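Local coordinates for zinc chaperone AztD (Citrobacter koseri, PDB 6CMK), which acts as a periplasmic zinc chaperone, passing one zinc ion directly to the solute-binding protein AztC of the AztABCD transport system without a stable complex, at residues Ile272-Pro277 with Thr298-Phe303; Thr91-Ile96 with Ala111-Pro116; Gly195-Asp200 with Gly207-Cys212; Lys65-Leu70 with Gln83-Val88; Asp32-Arg37 with Gly399-Val404. One frame throughout, in Å; residues are numbered along the deposited sequence.

Contact 1: Ile272-Pro277 with Thr298-Phe303; sequences IGNYGP and TRRVHF
Arg300 reaches across from the first strand of one propeller sheet to Asn274 and Pro277 of the preceding sheet. Its backbone N donates to Pro277 O at 2.9 Å with an N-H...O angle of 170°, and its CB lies 3.8 Å from the same oxygen. CG is anti to the backbone N (chi1 -179°), which carries it away from that anchor; a bend at chi3 then turns NE toward Asn274. NE lies 3.6 Å from Asn274 CB and donates to water 2, which in turn donates to Gly276 O. Further out, NH2 donates to water 1 at 2.8 Å, while Asn274 ND2 gives that water only a weak bond. NH1 ends 3.5 Å above the ring plane of Phe303, over its centre. The amide and guanidinium planes stand 78° apart, and Asn274 OD1 is already engaged by the backbone nitrogens of Ser260 and Thr261.

Beyond the arginine, Ile272 CG2 makes an apolar touch on Phe303 CE2 at 3.8 Å, and the Gly273-Asn274 peptide meets the edge of that ring. At the other end Pro277 CB packs on Arg299 CG at 4.0 Å, and Arg299 NE forms a salt bridge with Glu318. Water 3 donates to both Pro277 O and Arg300 O.

No carboxylate of the two segments takes part. Arg300 joins the sheets through its backbone bond to Pro277 O, the bridging waters and its packing on Asn274 CB, while Phe303 supports the guanidinium from the same strand. The guanidinium charge is probably eased by water on NE and NH2 and by the ring under NH1.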
# COMPACT_ATOMS: atom_id res chain seq x y z
N ILE B 272 6.86 -5.01 -18.78
CA ILE B 272 7.98 -5.14 -19.70
C ILE B 272 8.07 -6.61 -20.09
O ILE B 272 8.03 -7.49 -19.22
CB ILE B 272 9.29 -4.64 -19.09
CG1 ILE B 272 9.19 -3.14 -18.78
CG2 ILE B 272 10.46 -4.88 -20.07
CD1 ILE B 272 10.39 -2.59 -18.06
N GLY B 273 8.15 -6.86 -21.38
CA GLY B 273 8.34 -8.21 -21.87
C GLY B 273 9.60 -8.31 -22.70
O GLY B 273 10.08 -7.30 -23.24
N ASN B 274 10.15 -9.51 -22.82
CA ASN B 274 11.10 -9.72 -23.89
C ASN B 274 10.35 -9.69 -25.22
O ASN B 274 9.12 -9.68 -25.28
CB ASN B 274 11.88 -11.02 -23.68
CG ASN B 274 11.02 -12.27 -23.81
OD1 ASN B 274 9.82 -12.27 -23.55
ND2 ASN B 274 11.66 -13.37 -24.21
N TYR B 275 11.11 -9.64 -26.31
CA TYR B 275 10.51 -9.54 -27.63
C TYR B 275 11.56 -10.01 -28.63
O TYR B 275 11.98 -9.25 -29.51
CB TYR B 275 10.04 -8.11 -27.93
CG TYR B 275 8.97 -8.04 -28.99
CD1 TYR B 275 7.68 -8.50 -28.74
CD2 TYR B 275 9.24 -7.52 -30.25
CE1 TYR B 275 6.70 -8.45 -29.71
CE2 TYR B 275 8.26 -7.46 -31.23
CZ TYR B 275 6.98 -7.93 -30.95
OH TYR B 275 6.00 -7.88 -31.91
N GLY B 276 11.96 -11.25 -28.48
CA GLY B 276 13.18 -11.73 -29.08
C GLY B 276 14.31 -11.56 -28.10
O GLY B 276 14.17 -10.94 -27.04
N PRO B 277 15.47 -12.12 -28.42
CA PRO B 277 16.54 -12.23 -27.41
C PRO B 277 17.25 -10.92 -27.10
O PRO B 277 17.86 -10.83 -26.03
CB PRO B 277 17.50 -13.26 -28.03
CG PRO B 277 17.17 -13.29 -29.49
CD PRO B 277 15.74 -12.92 -29.63
N THR B 298 23.11 -5.88 -26.72
CA THR B 298 23.37 -7.32 -26.73
C THR B 298 22.18 -8.02 -26.10
O THR B 298 21.17 -7.39 -25.75
CB THR B 298 24.66 -7.67 -25.98
OG1 THR B 298 24.59 -7.20 -24.63
CG2 THR B 298 25.87 -7.04 -26.65
N ARG B 299 22.28 -9.33 -25.95
CA ARG B 299 21.14 -10.13 -25.53
C ARG B 299 20.83 -9.98 -24.05
O ARG B 299 21.72 -9.80 -23.21
CB ARG B 299 21.38 -11.60 -25.88
CG ARG B 299 21.14 -11.89 -27.34
CD ARG B 299 21.67 -13.24 -27.75
NE ARG B 299 23.13 -13.28 -27.72
CZ ARG B 299 23.85 -14.36 -27.97
NH1 ARG B 299 23.24 -15.50 -28.28
NH2 ARG B 299 25.18 -14.31 -27.92
N ARG B 300 19.54 -10.07 -23.74
CA ARG B 300 19.05 -9.89 -22.38
C ARG B 300 19.35 -11.11 -21.51
O ARG B 300 19.11 -12.26 -21.92
CB ARG B 300 17.55 -9.64 -22.43
CG ARG B 300 16.89 -9.41 -21.10
CD ARG B 300 15.40 -9.22 -21.28
NE ARG B 300 14.83 -10.51 -21.62
CZ ARG B 300 14.54 -11.45 -20.73
NH1 ARG B 300 14.71 -11.22 -19.43
NH2 ARG B 300 14.08 -12.62 -21.14
N VAL B 301 19.88 -10.87 -20.32
CA VAL B 301 20.09 -11.89 -19.31
C VAL B 301 18.96 -11.90 -18.28
O VAL B 301 18.48 -12.97 -17.89
CB VAL B 301 21.46 -11.69 -18.62
CG1 VAL B 301 21.62 -12.63 -17.42
CG2 VAL B 301 22.61 -11.88 -19.62
N HIS B 302 18.55 -10.72 -17.82
CA HIS B 302 17.56 -10.62 -16.75
C HIS B 302 16.98 -9.21 -16.75
O HIS B 302 17.61 -8.27 -17.24
CB HIS B 302 18.20 -10.94 -15.40
CG HIS B 302 17.21 -11.13 -14.29
ND1 HIS B 302 17.32 -10.49 -13.07
CD2 HIS B 302 16.09 -11.89 -14.22
CE1 HIS B 302 16.32 -10.87 -12.29
NE2 HIS B 302 15.56 -11.71 -12.97
N PHE B 303 15.77 -9.06 -16.21
CA PHE B 303 15.29 -7.71 -15.94
C PHE B 303 14.40 -7.71 -14.70
O PHE B 303 13.87 -8.74 -14.28
CB PHE B 303 14.58 -7.08 -17.17
CG PHE B 303 13.50 -7.91 -17.85
CD1 PHE B 303 12.87 -9.00 -17.25
CD2 PHE B 303 13.12 -7.56 -19.14
CE1 PHE B 303 11.88 -9.71 -17.93
CE2 PHE B 303 12.14 -8.26 -19.82
CZ PHE B 303 11.52 -9.33 -19.22
O HOH W 1 15.08 -12.98 -23.76
O HOH W 2 14.92 -9.85 -24.48
O HOH W 3 17.97 -13.10 -24.27

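Contact 2: Thr91-Ile96 with Ala111-Pro116; sequences TIASGI and APKLLP
Lys113 O is approached by two groups of the opposite strand: Ala93 N donates to it at 2.8 Å, and Ile92 CA makes a CA-H...O contact with it at 3.4 Å. The return bond, Lys113 N to Ala93 O, completes an antiparallel hydrogen-bonded pair, and Leu115 N donates to Thr91 O at 2.8 Å. Ile92 and Leu114 form the adjacent non-hydrogen-bonded pair. The strand axes stand 135° apart, well short of a straight antiparallel run.

On the face carrying Ala93, its methyl is met from two directions. Lys113 CG, placed between the backbone N and the carbonyl carbon (chi1 66°), comes to 3.9 Å from Ala93 CB, and the chain bends at chi4 so that NZ also nears the methyl. Leu115 CD1 arrives at 4.0 Å from Ala93 CB. Leu115 CB presses on Thr91 OG1 at 3.2 Å, the two side chains crossing at about a right angle; the hydroxyl's hydrogen-bond partner is Leu117 O. Water 4 accepts from Thr91 N and donates to Leu115 O. On the other face, Ile92 CG1 touches Leu114 CD2 at 4.1 Å.

Ser94 OG accepts from Ile96 N, an ST turn where strand 88-100 is interrupted, and also hydrogen-bonds to Gly76 O. Strand 78-83 flanks strand 88-100 within the same sheet, while Ile92 and Leu114 pack on Phe62 of strand 58-63 in the neighbouring propeller sheet, and Pro112 rests against Arg37 of strand 32-42.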
# COMPACT_ATOMS: atom_id res chain seq x y z
N THR B 91 9.00 -22.70 2.15
CA THR B 91 8.48 -21.40 2.51
C THR B 91 9.29 -20.82 3.65
O THR B 91 9.55 -21.50 4.64
CB THR B 91 7.00 -21.51 2.89
OG1 THR B 91 6.88 -22.14 4.16
CG2 THR B 91 6.29 -22.34 1.85
N ILE B 92 9.66 -19.55 3.51
CA ILE B 92 10.49 -18.83 4.46
C ILE B 92 9.70 -17.63 4.96
O ILE B 92 9.13 -16.88 4.16
CB ILE B 92 11.81 -18.38 3.80
CG1 ILE B 92 12.68 -19.59 3.45
CG2 ILE B 92 12.59 -17.42 4.71
CD1 ILE B 92 13.81 -19.27 2.47
N ALA B 93 9.68 -17.44 6.28
CA ALA B 93 9.21 -16.18 6.84
C ALA B 93 10.36 -15.19 6.81
O ALA B 93 11.41 -15.42 7.41
CB ALA B 93 8.69 -16.37 8.26
N SER B 94 10.17 -14.10 6.08
CA SER B 94 11.26 -13.17 5.86
C SER B 94 11.71 -12.50 7.15
O SER B 94 12.87 -12.09 7.26
CB SER B 94 10.83 -12.10 4.86
OG SER B 94 9.87 -11.24 5.46
N GLY B 95 10.81 -12.38 8.11
CA GLY B 95 11.11 -11.68 9.34
C GLY B 95 10.88 -10.19 9.28
O GLY B 95 11.24 -9.49 10.23
N ILE B 96 10.32 -9.68 8.18
CA ILE B 96 9.98 -8.26 8.06
C ILE B 96 8.53 -8.18 7.64
O ILE B 96 8.14 -8.73 6.60
CB ILE B 96 10.88 -7.52 7.05
CG1 ILE B 96 12.34 -7.60 7.49
CG2 ILE B 96 10.42 -6.07 6.94
CD1 ILE B 96 13.34 -7.04 6.47
N ALA B 111 13.84 -12.69 13.35
CA ALA B 111 14.80 -13.47 12.59
C ALA B 111 14.08 -14.18 11.45
O ALA B 111 12.93 -14.60 11.60
CB ALA B 111 15.49 -14.51 13.47
N PRO B 112 14.71 -14.31 10.28
CA PRO B 112 14.11 -15.12 9.22
C PRO B 112 14.06 -16.57 9.65
O PRO B 112 14.87 -17.03 10.46
CB PRO B 112 15.05 -14.91 8.03
CG PRO B 112 16.38 -14.62 8.68
CD PRO B 112 16.06 -13.85 9.93
N LYS B 113 13.07 -17.31 9.15
CA LYS B 113 12.97 -18.71 9.53
C LYS B 113 12.29 -19.53 8.45
O LYS B 113 11.47 -19.03 7.67
CB LYS B 113 12.22 -18.87 10.86
CG LYS B 113 10.76 -18.46 10.84
CD LYS B 113 10.15 -18.56 12.23
CE LYS B 113 8.83 -17.82 12.32
NZ LYS B 113 8.99 -16.34 12.26
N LEU B 114 12.66 -20.81 8.41
CA LEU B 114 11.99 -21.76 7.54
C LEU B 114 10.65 -22.12 8.16
O LEU B 114 10.59 -22.53 9.32
CB LEU B 114 12.85 -23.01 7.36
CG LEU B 114 13.52 -23.28 6.02
CD1 LEU B 114 14.33 -24.57 6.14
CD2 LEU B 114 12.52 -23.39 4.89
N LEU B 115 9.60 -21.96 7.39
CA LEU B 115 8.28 -22.32 7.89
C LEU B 115 8.01 -23.79 7.63
O LEU B 115 8.67 -24.43 6.80
CB LEU B 115 7.22 -21.46 7.22
CG LEU B 115 7.19 -20.00 7.69
CD1 LEU B 115 6.35 -19.17 6.74
CD2 LEU B 115 6.69 -19.87 9.13
N PRO B 116 7.05 -24.37 8.36
CA PRO B 116 6.73 -25.79 8.13
C PRO B 116 6.00 -26.04 6.83
O PRO B 116 6.00 -27.19 6.36
CB PRO B 116 5.86 -26.16 9.34
CG PRO B 116 5.27 -24.86 9.79
CD PRO B 116 6.32 -23.82 9.52
O HOH W 4 9.21 -24.91 4.12

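Contact 3: Gly195-Asp200 with Gly207-Cys212; sequences GARVVD and GDDALC
An antiparallel edge pairing in one propeller sheet joins strand 195-200 to strand 208-211, and a salt bridge between Arg197 and Asp209 fastens it. Ala196 and Ala210 form the hydrogen-bonded pair: Ala196 N donates to Ala210 O and Ala210 N to Ala196 O, both at 2.9 Å. Beside it, Gly195 faces Leu211 with their CA atoms 4.2 Å apart; Gly195 CA also lies 3.2 Å from Ala210 O, where the bare glycine lets the chains come so close.

Arg197 and Asp209 lie side by side, pointing the same way. The guanidinium grips side-on: NE donates to OD1 at 2.8 Å and NH2 of Arg197 to OD2 of Asp209 at 2.9 Å, with N-H...O angles of 168° and 166°. Both oxygens are met on the syn side, and OD1 is near the guanidinium plane, but the two flat groups are turned 42° against each other, so the donors stand well out of the carboxylate plane. A bend at chi3 of Arg197 turns its NE end to the acid. Asp209 OD1 has a second cationic partner in Lys205. Further along, water 5 accepts from Val198 N and donates to Asp208 O, spanning the strands where direct pairing has stopped.

Strand 178-183 lies on the other side of strand 195-200. Ala196 and Ala210 pack on Leu234 of strand 232-237 in the next sheet; Cys212 is tied by a disulfide to Cys229, in the turn between strands 224-228 and 232-237 of that sheet.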
# COMPACT_ATOMS: atom_id res chain seq x y z
N GLY B 195 -4.17 -21.05 -24.38
CA GLY B 195 -5.00 -19.96 -23.92
C GLY B 195 -5.16 -20.06 -22.41
O GLY B 195 -4.41 -20.78 -21.75
N ALA B 196 -6.15 -19.34 -21.90
CA ALA B 196 -6.42 -19.32 -20.47
C ALA B 196 -7.93 -19.28 -20.26
O ALA B 196 -8.68 -18.85 -21.14
CB ALA B 196 -5.77 -18.12 -19.77
N ARG B 197 -8.36 -19.71 -19.08
CA ARG B 197 -9.77 -19.66 -18.75
C ARG B 197 -9.97 -19.37 -17.27
O ARG B 197 -9.11 -19.66 -16.44
CB ARG B 197 -10.49 -20.96 -19.11
CG ARG B 197 -10.00 -22.19 -18.35
CD ARG B 197 -10.95 -23.38 -18.57
NE ARG B 197 -11.02 -23.80 -19.97
CZ ARG B 197 -10.46 -24.91 -20.47
NH1 ARG B 197 -9.78 -25.74 -19.69
NH2 ARG B 197 -10.60 -25.19 -21.76
N VAL B 198 -11.12 -18.80 -16.96
CA VAL B 198 -11.57 -18.65 -15.58
C VAL B 198 -12.15 -19.97 -15.11
O VAL B 198 -12.92 -20.61 -15.84
CB VAL B 198 -12.61 -17.52 -15.48
CG1 VAL B 198 -13.10 -17.38 -14.04
CG2 VAL B 198 -12.03 -16.19 -15.98
N VAL B 199 -11.78 -20.39 -13.90
CA VAL B 199 -12.43 -21.51 -13.24
C VAL B 199 -12.82 -21.08 -11.83
O VAL B 199 -12.19 -20.19 -11.25
CB VAL B 199 -11.54 -22.78 -13.19
CG1 VAL B 199 -11.20 -23.25 -14.60
CG2 VAL B 199 -10.28 -22.54 -12.36
N ASP B 200 -13.88 -21.68 -11.30
CA ASP B 200 -14.15 -21.49 -9.88
C ASP B 200 -13.22 -22.43 -9.10
O ASP B 200 -12.38 -23.12 -9.68
CB ASP B 200 -15.63 -21.69 -9.55
CG ASP B 200 -16.11 -23.10 -9.74
OD1 ASP B 200 -15.29 -24.04 -9.72
OD2 ASP B 200 -17.35 -23.28 -9.89
N GLY B 207 -17.58 -19.08 -18.10
CA GLY B 207 -17.57 -18.26 -19.30
C GLY B 207 -16.82 -18.94 -20.44
O GLY B 207 -16.82 -20.17 -20.58
N ASP B 208 -16.17 -18.13 -21.26
CA ASP B 208 -15.53 -18.60 -22.49
C ASP B 208 -14.02 -18.66 -22.34
O ASP B 208 -13.41 -17.87 -21.62
CB ASP B 208 -15.88 -17.69 -23.67
CG ASP B 208 -17.35 -17.73 -24.02
OD1 ASP B 208 -18.00 -18.76 -23.75
OD2 ASP B 208 -17.85 -16.73 -24.57
N ASP B 209 -13.42 -19.62 -23.04
CA ASP B 209 -11.97 -19.70 -23.14
C ASP B 209 -11.42 -18.46 -23.83
O ASP B 209 -11.96 -17.99 -24.83
CB ASP B 209 -11.55 -20.95 -23.91
CG ASP B 209 -11.80 -22.23 -23.14
OD1 ASP B 209 -12.09 -22.15 -21.93
OD2 ASP B 209 -11.70 -23.32 -23.75
N ALA B 210 -10.33 -17.93 -23.28
CA ALA B 210 -9.58 -16.87 -23.93
C ALA B 210 -8.41 -17.50 -24.68
O ALA B 210 -7.40 -17.87 -24.06
CB ALA B 210 -9.08 -15.86 -22.90
N LEU B 211 -8.54 -17.61 -26.00
CA LEU B 211 -7.48 -18.20 -26.80
C LEU B 211 -6.29 -17.25 -26.89
O LEU B 211 -6.44 -16.04 -27.06
CB LEU B 211 -7.98 -18.54 -28.21
CG LEU B 211 -8.36 -20.00 -28.47
CD1 LEU B 211 -9.46 -20.44 -27.55
CD2 LEU B 211 -8.79 -20.19 -29.91
N CYS B 212 -5.10 -17.82 -26.77
CA CYS B 212 -3.84 -17.08 -26.83
C CYS B 212 -2.76 -18.11 -27.15
O CYS B 212 -2.16 -18.69 -26.23
CB CYS B 212 -3.56 -16.35 -25.51
SG CYS B 212 -2.67 -14.75 -25.67
O HOH W 5 -13.29 -18.06 -18.97

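Contact 4: Lys65-Leu70 with Gln83-Val88; sequences KGPANL and QGSAGV
Lys65 and Ala86 make the tight part of this contact, although the lysine itself lies at the surface: Lys65 CG lies 3.5 Å from Ala86 CB, closer than usual for carbon atoms. The lysine chain runs fully extended past this methyl, CG anti to the backbone N (chi1 -179°), until NZ donates to Ala86 O at 2.6 Å. Next to it, Gln83 OE1 takes two backbone bonds, from Lys65 N at 2.8 Å and from Gly66 N at 3.0 Å; the second is the straighter, 161° against 140°. Gly66 is buried here, and Gln83 CG comes within 3.3 Å of Gly66 O. Val88 CG1 adds a looser touch on Lys65 CB.

Around Pro67 and exposed Ser85 the fit slackens. Pro67 CD stands 4.2 Å from Ser85 OG, and water 6 connects the two residues by donating to Pro67 O and hydrogen-bonding to Ser85 OG. Residues 83-88 form the turn between strands 78-83 and 88-100, with Gly87 and Val88 facing Gln83 in a G1 beta bulge.

Gln83 NE2 bonds to Ala81 O and Ser90 OG. Its amide is therefore held at both ends, the oxygen capturing the incoming loop's N-H groups and the nitrogen tied to its own sheet, which fixes the amide's orientation.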
# COMPACT_ATOMS: atom_id res chain seq x y z
N LYS B 65 15.83 -28.91 -0.33
CA LYS B 65 16.04 -30.22 -0.95
C LYS B 65 16.75 -30.12 -2.30
O LYS B 65 17.56 -31.00 -2.63
CB LYS B 65 14.69 -30.94 -1.11
CG LYS B 65 14.79 -32.33 -1.72
CD LYS B 65 13.42 -33.00 -1.87
CE LYS B 65 13.51 -34.23 -2.77
NZ LYS B 65 12.17 -34.79 -3.12
N GLY B 66 16.45 -29.09 -3.09
CA GLY B 66 17.10 -28.90 -4.37
C GLY B 66 17.39 -27.43 -4.62
O GLY B 66 16.93 -26.56 -3.89
N PRO B 67 18.17 -27.13 -5.67
CA PRO B 67 18.38 -25.72 -6.03
C PRO B 67 17.05 -25.05 -6.33
O PRO B 67 16.16 -25.65 -6.93
CB PRO B 67 19.26 -25.80 -7.28
CG PRO B 67 19.87 -27.16 -7.24
CD PRO B 67 18.88 -28.05 -6.56
N ALA B 68 16.93 -23.79 -5.90
CA ALA B 68 15.64 -23.11 -5.87
C ALA B 68 15.60 -21.91 -6.79
O ALA B 68 16.61 -21.25 -7.04
CB ALA B 68 15.31 -22.63 -4.44
N ASN B 69 14.39 -21.64 -7.30
CA ASN B 69 13.99 -20.34 -7.80
C ASN B 69 13.21 -19.64 -6.68
O ASN B 69 12.56 -20.29 -5.87
CB ASN B 69 13.12 -20.47 -9.06
CG ASN B 69 13.87 -21.10 -10.24
OD1 ASN B 69 13.25 -21.71 -11.12
ND2 ASN B 69 15.19 -20.95 -10.27
N LEU B 70 13.29 -18.32 -6.63
CA LEU B 70 12.76 -17.58 -5.49
C LEU B 70 11.68 -16.60 -5.92
O LEU B 70 11.80 -15.94 -6.96
CB LEU B 70 13.87 -16.82 -4.75
CG LEU B 70 14.97 -17.68 -4.11
CD1 LEU B 70 16.06 -16.82 -3.52
CD2 LEU B 70 14.39 -18.57 -3.04
N GLN B 83 11.59 -25.62 -6.00
CA GLN B 83 12.65 -26.58 -6.30
C GLN B 83 12.13 -27.60 -7.31
O GLN B 83 11.68 -28.69 -6.95
CB GLN B 83 13.11 -27.23 -5.00
CG GLN B 83 13.66 -26.22 -4.00
CD GLN B 83 13.48 -26.66 -2.56
OE1 GLN B 83 14.04 -27.66 -2.14
NE2 GLN B 83 12.68 -25.90 -1.81
N GLY B 84 12.21 -27.23 -8.59
CA GLY B 84 11.58 -28.03 -9.63
C GLY B 84 12.06 -29.47 -9.65
O GLY B 84 11.26 -30.40 -9.77
N SER B 85 13.37 -29.67 -9.51
CA SER B 85 13.92 -31.02 -9.60
C SER B 85 13.68 -31.84 -8.34
O SER B 85 13.77 -33.07 -8.40
CB SER B 85 15.43 -30.97 -9.89
OG SER B 85 16.14 -30.33 -8.85
N ALA B 86 13.38 -31.19 -7.22
CA ALA B 86 13.18 -31.88 -5.96
C ALA B 86 11.72 -32.15 -5.65
O ALA B 86 11.43 -32.85 -4.67
CB ALA B 86 13.81 -31.08 -4.82
N GLY B 87 10.79 -31.60 -6.44
CA GLY B 87 9.38 -31.85 -6.23
C GLY B 87 8.77 -31.15 -5.04
O GLY B 87 7.80 -31.66 -4.46
N VAL B 88 9.29 -29.99 -4.66
CA VAL B 88 8.85 -29.35 -3.43
C VAL B 88 8.99 -27.84 -3.57
O VAL B 88 9.84 -27.34 -4.30
CB VAL B 88 9.67 -29.85 -2.21
CG1 VAL B 88 11.12 -29.42 -2.33
CG2 VAL B 88 9.06 -29.36 -0.91
O HOH W 6 15.34 -28.31 -7.28

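Contact 5: Asp32-Arg37 with Gly399-Val404; sequences DVTAWR and GGSGKV
Trp36 lays one face of its indole on the Gly399-Gly400 peptide: Gly399 C sits 3.4 Å above the ring plane over its centre, and Gly400 N 3.3 Å above it, offset toward the rim. Gly399 CA makes a CH-pi contact, 4.0 Å from the centroid of the six-membered ring of Trp36. Thr34 CG2 lies at the indole edge, in plane. With no side chain on Gly399, the ring can settle directly on the backbone; CG of Trp36, anti to the carbonyl carbon (chi1 -66°), starts the indole on its way over the glycines.

Beneath the ring run the first and last strands of the modelled chain, antiparallel at 169°. Their pairing within one sheet closes the circle of the beta propeller, the arrangement known as a Velcro closure. Val33 and Gly402 exchange two backbone bonds, as do Ala35 and Gly400, the Val33 N to Gly402 O bond being 2.9 Å at 177°.

On the Trp36 face, water 7 donates to Asp32 OD1 at 2.6 Å and accepts from Ser401 OG; Trp348 of the second subunit bonds to Asp32 OD2 and Ser401 OG. On the reverse face, Val33 CG2 touches Val404 CG2 at 3.7 Å. Lys403 lies near the zinc ligands Asp106 and His405.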
# COMPACT_ATOMS: atom_id res chain seq x y z
N ASP B 32 12.59 4.73 14.70
CA ASP B 32 12.28 4.57 13.28
C ASP B 32 13.31 3.62 12.68
O ASP B 32 14.51 3.91 12.70
CB ASP B 32 12.31 5.93 12.58
CG ASP B 32 11.47 5.98 11.34
OD1 ASP B 32 11.86 5.35 10.34
OD2 ASP B 32 10.42 6.65 11.38
N VAL B 33 12.85 2.49 12.15
CA VAL B 33 13.75 1.41 11.76
C VAL B 33 13.57 1.10 10.28
O VAL B 33 12.45 0.92 9.81
CB VAL B 33 13.51 0.14 12.60
CG1 VAL B 33 14.45 -0.97 12.13
CG2 VAL B 33 13.73 0.45 14.06
N THR B 34 14.70 1.04 9.58
CA THR B 34 14.77 0.63 8.18
C THR B 34 15.36 -0.77 8.13
O THR B 34 16.38 -1.04 8.78
CB THR B 34 15.65 1.59 7.37
OG1 THR B 34 15.07 2.90 7.36
CG2 THR B 34 15.80 1.11 5.93
N ALA B 35 14.72 -1.66 7.38
CA ALA B 35 15.24 -3.02 7.30
C ALA B 35 14.92 -3.60 5.94
O ALA B 35 13.76 -3.55 5.50
CB ALA B 35 14.67 -3.90 8.41
N TRP B 36 15.94 -4.13 5.28
CA TRP B 36 15.79 -4.82 4.00
C TRP B 36 16.67 -6.06 4.00
O TRP B 36 17.77 -6.05 4.55
CB TRP B 36 16.20 -3.94 2.82
CG TRP B 36 15.33 -2.72 2.57
CD1 TRP B 36 15.31 -1.57 3.29
CD2 TRP B 36 14.39 -2.54 1.51
NE1 TRP B 36 14.42 -0.67 2.75
CE2 TRP B 36 13.84 -1.25 1.65
CE3 TRP B 36 13.96 -3.34 0.45
CZ2 TRP B 36 12.89 -0.75 0.78
CZ3 TRP B 36 13.02 -2.84 -0.42
CH2 TRP B 36 12.49 -1.55 -0.24
N ARG B 37 16.17 -7.12 3.37
CA ARG B 37 16.86 -8.41 3.36
C ARG B 37 16.88 -8.98 1.96
O ARG B 37 15.91 -8.86 1.21
CB ARG B 37 16.19 -9.38 4.32
CG ARG B 37 16.45 -8.98 5.75
CD ARG B 37 15.62 -9.76 6.74
NE ARG B 37 15.89 -9.28 8.09
CZ ARG B 37 15.40 -9.82 9.19
NH1 ARG B 37 14.59 -10.86 9.12
NH2 ARG B 37 15.72 -9.30 10.37
N GLY B 399 11.53 -5.47 2.19
CA GLY B 399 11.83 -4.54 3.26
C GLY B 399 11.20 -3.18 3.04
O GLY B 399 10.39 -2.99 2.14
N GLY B 400 11.62 -2.24 3.87
CA GLY B 400 11.07 -0.89 3.95
C GLY B 400 11.45 -0.27 5.29
O GLY B 400 12.47 -0.61 5.88
N SER B 401 10.59 0.62 5.78
CA SER B 401 10.86 1.19 7.10
C SER B 401 9.54 1.46 7.81
O SER B 401 8.48 1.55 7.20
CB SER B 401 11.70 2.47 7.00
OG SER B 401 10.92 3.58 6.58
N GLY B 402 9.63 1.56 9.13
CA GLY B 402 8.44 1.83 9.91
C GLY B 402 8.81 2.23 11.32
O GLY B 402 9.98 2.25 11.70
N LYS B 403 7.78 2.55 12.10
CA LYS B 403 7.98 2.85 13.50
C LYS B 403 8.04 1.58 14.33
O LYS B 403 7.45 0.55 13.99
CB LYS B 403 6.87 3.75 14.03
CG LYS B 403 6.86 5.11 13.39
CD LYS B 403 5.90 6.06 14.09
CE LYS B 403 6.38 7.49 13.98
NZ LYS B 403 5.45 8.47 14.59
N VAL B 404 8.78 1.67 15.43
CA VAL B 404 8.79 0.67 16.49
C VAL B 404 8.46 1.42 17.77
O VAL B 404 9.17 2.36 18.15
CB VAL B 404 10.14 -0.05 16.58
CG1 VAL B 404 10.14 -1.05 17.72
CG2 VAL B 404 10.45 -0.73 15.26
O HOH W 7 11.96 5.77 7.78

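Contacts 2 and 5 touch: Arg37 NH1 of contact 5 lies 2.8 Å from Ser94 O of contact 2, a probable hydrogen bond. Contact 5 pairs the chain's two ends, so the other four fall between its segments. Contacts 2 and 4 adjoin in sequence and share a sheet, their centres about 17 Å apart. The nearest atoms of contacts 1 and 4 are about 8 Å apart. The side chain of Asn274 in contact 1 is about 11 Å from the zinc ion held by His126, His169 and His216; that of Lys403 in contact 5 is about 5 Å from a zinc ion at the Asp106-His405 site, which supplies AztC. Contact 3 lies farthest from contact 5, centres about 41 Å apart.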